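ER-derived vesicles protein ERV41 (Saccharomyces cerevisiae, PDB 3ZLC) travels in COPII-coated vesicles from the endoplasmic reticulum, is needed for efficient delivery of some secretory proteins to the Golgi and facilitates retrograde transport. Local coordinates at residues A[30-35]-A[115-120]; A[58-63]-A[89-94]. All blocks are in the same frame, centred on the assembly; numbering follows the deposited sequence.

Contact 1 (A[30-35]-A[115-120]); sequences TKCDWL and NGCHVF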
loop_
_atom_site.group_PDB
_atom_site.type_symbol
_atom_site.label_atom_id
_atom_site.label_comp_id
_atom_site.label_asym_id
_atom_site.label_seq_id
_atom_site.Cartn_x
_atom_site.Cartn_y
_atom_site.Cartn_z
ATOM N N THR A 30 12.278 -4.269 -5.271
ATOM C CA THR A 30 12.438 -4.957 -6.562
ATOM C C THR A 30 12.392 -3.916 -7.686
ATOM O O THR A 30 11.667 -2.915 -7.580
ATOM C CB THR A 30 11.301 -5.986 -6.783
ATOM O OG1 THR A 30 11.290 -6.939 -5.702
ATOM C CG2 THR A 30 11.469 -6.721 -8.117
ATOM N N LYS A 31 13.183 -4.130 -8.739
ATOM C CA LYS A 31 13.172 -3.239 -9.911
ATOM C C LYS A 31 11.788 -3.207 -10.535
ATOM O O LYS A 31 11.090 -4.228 -10.540
ATOM C CB LYS A 31 14.168 -3.714 -10.968
ATOM C CG LYS A 31 15.538 -4.046 -10.427
ATOM C CD LYS A 31 16.278 -2.813 -10.011
ATOM C CE LYS A 31 17.367 -2.490 -11.014
ATOM N NZ LYS A 31 18.053 -1.220 -10.650
ATOM N N CYS A 32 11.388 -2.049 -11.063
ATOM C CA CYS A 32 10.003 -1.845 -11.520
ATOM C C CYS A 32 9.548 -2.850 -12.588
ATOM O O CYS A 32 8.411 -3.326 -12.559
ATOM C CB CYS A 32 9.835 -0.427 -12.075
ATOM S SG CYS A 32 10.103 0.891 -10.874
ATOM N N ASP A 33 10.429 -3.154 -13.532
ATOM C CA ASP A 33 10.044 -3.935 -14.711
ATOM C C ASP A 33 9.747 -5.417 -14.393
ATOM O O ASP A 33 9.206 -6.142 -15.232
ATOM C CB ASP A 33 11.107 -3.792 -15.819
ATOM C CG ASP A 33 10.989 -2.463 -16.604
ATOM O OD1 ASP A 33 10.154 -1.613 -16.256
ATOM O OD2 ASP A 33 11.742 -2.262 -17.573
ATOM N N TRP A 34 10.086 -5.861 -13.186
ATOM C CA TRP A 34 9.716 -7.212 -12.757
ATOM C C TRP A 34 8.293 -7.231 -12.200
ATOM O O TRP A 34 7.713 -8.299 -11.984
ATOM C CB TRP A 34 10.652 -7.719 -11.649
ATOM C CG TRP A 34 12.089 -7.922 -12.056
ATOM C CD1 TRP A 34 13.173 -7.244 -11.574
ATOM C CD2 TRP A 34 12.600 -8.873 -12.999
ATOM N NE1 TRP A 34 14.319 -7.707 -12.167
ATOM C CE2 TRP A 34 13.995 -8.701 -13.052
ATOM C CE3 TRP A 34 12.013 -9.842 -13.819
ATOM C CZ2 TRP A 34 14.813 -9.466 -13.876
ATOM C CZ3 TRP A 34 12.826 -10.604 -14.638
ATOM C CH2 TRP A 34 14.212 -10.411 -14.665
ATOM N N LEU A 35 7.743 -6.045 -11.934
ATOM C CA LEU A 35 6.506 -5.933 -11.160
ATOM C C LEU A 35 5.263 -5.804 -12.024
ATOM O O LEU A 35 5.310 -5.218 -13.116
ATOM C CB LEU A 35 6.580 -4.728 -10.207
ATOM C CG LEU A 35 7.670 -4.810 -9.136
ATOM C CD1 LEU A 35 7.666 -3.577 -8.239
ATOM C CD2 LEU A 35 7.528 -6.087 -8.316
ATOM N N ASN A 115 18.000 -2.984 -5.185
ATOM C CA ASN A 115 16.962 -3.042 -6.218
ATOM C C ASN A 115 15.706 -2.401 -5.677
ATOM O O ASN A 115 15.269 -2.755 -4.578
ATOM C CB ASN A 115 16.633 -4.498 -6.579
ATOM C CG ASN A 115 17.771 -5.197 -7.297
ATOM O OD1 ASN A 115 18.668 -4.552 -7.834
ATOM N ND2 ASN A 115 17.732 -6.529 -7.320
ATOM N N GLY A 116 15.124 -1.445 -6.403
ATOM C CA GLY A 116 13.927 -0.793 -5.887
ATOM C C GLY A 116 13.023 -0.161 -6.927
ATOM O O GLY A 116 13.467 0.183 -8.018
ATOM N N CYS A 117 11.745 -0.023 -6.579
ATOM C CA CYS A 117 10.774 0.664 -7.418
ATOM C C CYS A 117 9.904 1.566 -6.548
ATOM O O CYS A 117 9.382 1.136 -5.509
ATOM C CB CYS A 117 9.869 -0.328 -8.137
ATOM S SG CYS A 117 8.784 0.451 -9.379
ATOM N N HIS A 118 9.780 2.818 -6.976
ATOM C CA HIS A 118 8.891 3.785 -6.345
ATOM C C HIS A 118 7.567 3.741 -7.101
ATOM O O HIS A 118 7.495 4.162 -8.265
ATOM C CB HIS A 118 9.508 5.180 -6.447
ATOM C CG HIS A 118 8.707 6.251 -5.776
ATOM N ND1 HIS A 118 8.930 7.597 -6.000
ATOM C CD2 HIS A 118 7.704 6.183 -4.864
ATOM C CE1 HIS A 118 8.082 8.308 -5.275
ATOM N NE2 HIS A 118 7.330 7.483 -4.575
ATOM N N VAL A 119 6.529 3.229 -6.445
ATOM C CA VAL A 119 5.218 3.067 -7.071
ATOM C C VAL A 119 4.265 4.108 -6.487
ATOM O O VAL A 119 4.040 4.141 -5.281
ATOM C CB VAL A 119 4.658 1.663 -6.804
ATOM C CG1 VAL A 119 3.275 1.532 -7.424
ATOM C CG2 VAL A 119 5.622 0.592 -7.362
ATOM N N PHE A 120 3.702 4.971 -7.329
ATOM C CA PHE A 120 2.863 6.031 -6.773
ATOM C C PHE A 120 1.796 6.549 -7.734
ATOM O O PHE A 120 1.997 6.595 -8.956
ATOM C CB PHE A 120 3.733 7.186 -6.246
ATOM C CG PHE A 120 4.573 7.849 -7.297
ATOM C CD1 PHE A 120 5.754 7.262 -7.745
ATOM C CD2 PHE A 120 4.188 9.068 -7.838
ATOM C CE1 PHE A 120 6.539 7.886 -8.719
ATOM C CE2 PHE A 120 4.958 9.687 -8.802
ATOM C CZ PHE A 120 6.139 9.099 -9.241
HETATM O O HOH W 1 17.729 -0.363 -7.729
#

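Contact 2 (A[58-63]-A[89-94]); sequences MPFFIP and AEFREK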
loop_
_atom_site.group_PDB
_atom_site.type_symbol
_atom_site.label_atom_id
_atom_site.label_comp_id
_atom_site.label_asym_id
_atom_site.label_seq_id
_atom_site.Cartn_x
_atom_site.Cartn_y
_atom_site.Cartn_z
ATOM N N MET A 58 14.509 3.200 -8.301
ATOM C CA MET A 58 15.134 3.901 -7.178
ATOM C C MET A 58 16.109 2.977 -6.478
ATOM O O MET A 58 16.004 1.756 -6.627
ATOM C CB MET A 58 14.057 4.328 -6.189
ATOM C CG MET A 58 13.429 3.141 -5.452
ATOM S SD MET A 58 12.150 3.626 -4.271
ATOM C CE MET A 58 13.104 4.600 -3.106
ATOM N N PRO A 59 17.066 3.544 -5.712
ATOM C CA PRO A 59 17.791 2.650 -4.800
ATOM C C PRO A 59 16.896 2.450 -3.581
ATOM O O PRO A 59 16.534 3.447 -2.930
ATOM C CB PRO A 59 19.043 3.469 -4.407
ATOM C CG PRO A 59 19.032 4.724 -5.332
ATOM C CD PRO A 59 17.567 4.928 -5.630
ATOM N N PHE A 60 16.523 1.207 -3.284
ATOM C CA PHE A 60 15.625 0.945 -2.158
ATOM C C PHE A 60 16.197 1.490 -0.850
ATOM O O PHE A 60 17.382 1.359 -0.576
ATOM C CB PHE A 60 15.315 -0.559 -2.022
ATOM C CG PHE A 60 14.285 -0.874 -0.952
ATOM C CD1 PHE A 60 12.936 -0.613 -1.173
ATOM C CD2 PHE A 60 14.668 -1.442 0.266
ATOM C CE1 PHE A 60 11.976 -0.893 -0.195
ATOM C CE2 PHE A 60 13.707 -1.733 1.263
ATOM C CZ PHE A 60 12.364 -1.464 1.020
ATOM N N PHE A 61 15.350 2.139 -0.061
ATOM C CA PHE A 61 15.767 2.626 1.246
ATOM C C PHE A 61 14.565 2.754 2.159
ATOM O O PHE A 61 13.419 2.833 1.702
ATOM C CB PHE A 61 16.517 3.966 1.143
ATOM C CG PHE A 61 15.619 5.167 0.922
ATOM C CD1 PHE A 61 15.122 5.462 -0.347
ATOM C CD2 PHE A 61 15.288 6.013 1.985
ATOM C CE1 PHE A 61 14.307 6.580 -0.551
ATOM C CE2 PHE A 61 14.475 7.140 1.787
ATOM C CZ PHE A 61 13.988 7.420 0.522
ATOM N N ILE A 62 14.823 2.750 3.458
ATOM C CA ILE A 62 13.739 2.961 4.402
ATOM C C ILE A 62 13.928 4.345 4.995
ATOM O O ILE A 62 14.963 4.618 5.610
ATOM C CB ILE A 62 13.736 1.898 5.500
ATOM C CG1 ILE A 62 13.572 0.506 4.863
ATOM C CG2 ILE A 62 12.601 2.177 6.491
ATOM C CD1 ILE A 62 13.921 -0.648 5.790
ATOM N N PRO A 63 12.944 5.238 4.783
ATOM C CA PRO A 63 13.111 6.623 5.237
ATOM C C PRO A 63 13.084 6.746 6.758
ATOM O O PRO A 63 12.659 5.818 7.439
ATOM C CB PRO A 63 11.887 7.341 4.648
ATOM C CG PRO A 63 11.359 6.434 3.566
ATOM C CD PRO A 63 11.670 5.045 4.063
ATOM N N ALA A 89 21.785 0.117 8.763
ATOM C CA ALA A 89 22.298 1.381 8.234
ATOM C C ALA A 89 22.589 1.304 6.732
ATOM O O ALA A 89 22.693 2.333 6.051
ATOM C CB ALA A 89 23.538 1.820 9.009
ATOM N N GLU A 90 22.724 0.076 6.234
ATOM C CA GLU A 90 22.836 -0.199 4.808
ATOM C C GLU A 90 21.628 0.321 4.036
ATOM O O GLU A 90 21.732 0.628 2.851
ATOM C CB GLU A 90 22.959 -1.711 4.577
ATOM C CG GLU A 90 24.235 -2.351 5.125
ATOM C CD GLU A 90 24.025 -3.787 5.579
ATOM O OE1 GLU A 90 22.923 -4.099 6.083
ATOM O OE2 GLU A 90 24.963 -4.599 5.439
ATOM N N PHE A 91 20.476 0.420 4.695
ATOM C CA PHE A 91 19.253 0.741 3.973
ATOM C C PHE A 91 18.734 2.154 4.197
ATOM O O PHE A 91 17.557 2.460 3.960
ATOM C CB PHE A 91 18.196 -0.336 4.208
ATOM C CG PHE A 91 18.569 -1.662 3.604
ATOM C CD1 PHE A 91 19.458 -2.512 4.254
ATOM C CD2 PHE A 91 18.067 -2.039 2.366
ATOM C CE1 PHE A 91 19.819 -3.725 3.692
ATOM C CE2 PHE A 91 18.424 -3.250 1.798
ATOM C CZ PHE A 91 19.300 -4.095 2.463
ATOM N N ARG A 92 19.634 3.024 4.623
ATOM C CA ARG A 92 19.322 4.437 4.648
ATOM C C ARG A 92 19.491 5.003 3.243
ATOM O O ARG A 92 20.087 4.370 2.368
ATOM C CB ARG A 92 20.181 5.161 5.683
ATOM C CG ARG A 92 19.849 4.740 7.111
ATOM C CD ARG A 92 18.340 4.619 7.296
ATOM N NE ARG A 92 17.937 4.615 8.702
ATOM C CZ ARG A 92 16.674 4.620 9.128
ATOM N NH1 ARG A 92 15.662 4.621 8.268
ATOM N NH2 ARG A 92 16.417 4.623 10.424
ATOM N N GLU A 93 18.929 6.181 3.027
ATOM C CA GLU A 93 18.825 6.760 1.696
ATOM C C GLU A 93 20.170 7.036 1.039
ATOM O O GLU A 93 21.039 7.687 1.635
ATOM C CB GLU A 93 18.055 8.069 1.798
ATOM C CG GLU A 93 17.705 8.661 0.460
ATOM C CD GLU A 93 16.879 9.903 0.609
ATOM O OE1 GLU A 93 16.574 10.277 1.764
ATOM O OE2 GLU A 93 16.540 10.500 -0.429
ATOM N N LYS A 94 20.346 6.548 -0.187
ATOM C CA LYS A 94 21.539 6.894 -0.955
ATOM C C LYS A 94 21.244 8.175 -1.726
ATOM O O LYS A 94 20.119 8.378 -2.193
ATOM C CB LYS A 94 21.933 5.786 -1.943
ATOM C CG LYS A 94 21.849 4.360 -1.418
ATOM C CD LYS A 94 22.547 4.184 -0.088
ATOM C CE LYS A 94 22.590 2.712 0.327
ATOM N NZ LYS A 94 22.235 2.529 1.765
HETATM O O HOH W 2 18.030 5.723 -1.930
HETATM O O HOH W 3 19.513 2.829 0.049
HETATM O O HOH W 4 17.093 7.219 4.917
#

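Contact 1 (A[30-35]-A[115-120])
Cys-32 and Cys-117 are joined by a disulfide, with Cys-32 SG 2.0 Å from Cys-117 SG and a right-handed torsion of 101° about the S-S bond. The two halves leave their backbones differently: Cys-32 SG stands anti to its carbonyl carbon, Cys-117 SG anti to its backbone N (chi1 -172°). Beside the bridge, Leu-35 CD1 lies against Cys-117 CB at 3.9 Å, extending the buried apolar patch. The loop that carries Cys-32 tightens into a short 3-10 turn, closed by Leu-35 N bonding to Cys-32 O at 2.9 Å.

Lys-31 works the outer margin. Its CB sets out away from the other segment, and bends at chi2 and chi3 bring the chain across Asn-115, the two side chains meeting at about a right angle. CG rests on Asn-115 CB and CG, both at 4.0 Å; CD then comes 3.7 Å from Asn-115 OD1, and CE stays within 4.0 Å of the same oxygen. At the tip, NZ donates to a water 3.1 Å away, which accepts a weak second bond from Gly-116 N. An alanine here would probably uncover the flank of Asn-115 and leave that water without its lysine donor.

The covalent tie lies on strand 117-126, near its first residues, beside its antiparallel neighbour 19-28, to which Cys-117 and Val-28 are joined by backbone hydrogen bonding. It pins the loop leading out of strand 19-28 toward strand 35-41, and so ties the connection between the two sheets of this lumenal domain to strand 117-126.

Contact 2 (A[58-63]-A[89-94])
Ile-62 N bonds to Phe-91 O at 2.8 Å, almost straight on to the carbonyl, where the touching parts of 58-63 and 89-94 pass with their directions 112° apart. Waters extend this single direct backbone bond: one joins Pro-59 O to Lys-94 N, another Phe-60 O to Arg-92 O.

Phe-61 and Glu-93 run side by side. Glu-93 CG sits over the middle of the Phe-61 ring, 3.8 Å from its centroid, in a CH-pi contact. Beyond it the extended chain lays the carboxylate nearly flat on the same face, the two planes 13° apart, while CB covers the ring at CD2, 3.5 Å away. Arg-92 reaches back at its tip: NH1 donates to Ile-62 O at 2.7 Å, with the oxygen in the guanidinium plane but the donor 46° above the carbonyl plane, and more weakly to Pro-63 O. A salt bridge from NH2 to Glu-85 further fixes the group. On the inner side, Phe-60 CD2 and Phe-91 CD2 meet rim to rim at 4.0 Å, and Phe-91 continues on to Phe-114.

Two loops, those following strands 53-57 and 67-68, are thus joined by one direct backbone bond, bridging waters and an arginine bonded to two successive carbonyls, the second weakly, while the buried rings of Phe-60 and Phe-91 meet at their edges.

The contacts are nested along the chain: 30-35 comes first, then 58-63 and 89-94, and 115-120 last, so the disulfide of contact 1 closes a long loop that contains all of contact 2. Their centres lie 14 Å apart on the same side of the chain's centre, and they touch directly. Gly-116 O probably accepts a hydrogen bond from Met-58 N, and Asn-115 O packs on Phe-60 CB. Contact 1 reaches strand 117-126 of the six-stranded sheet, next to its outermost strand 53-57; contact 2 lies in the loops that follow 53-57 and 67-68. The disulfide thus bounds a mostly irregular excursion, within which contact 2 joins two loops farther from the chain's centre.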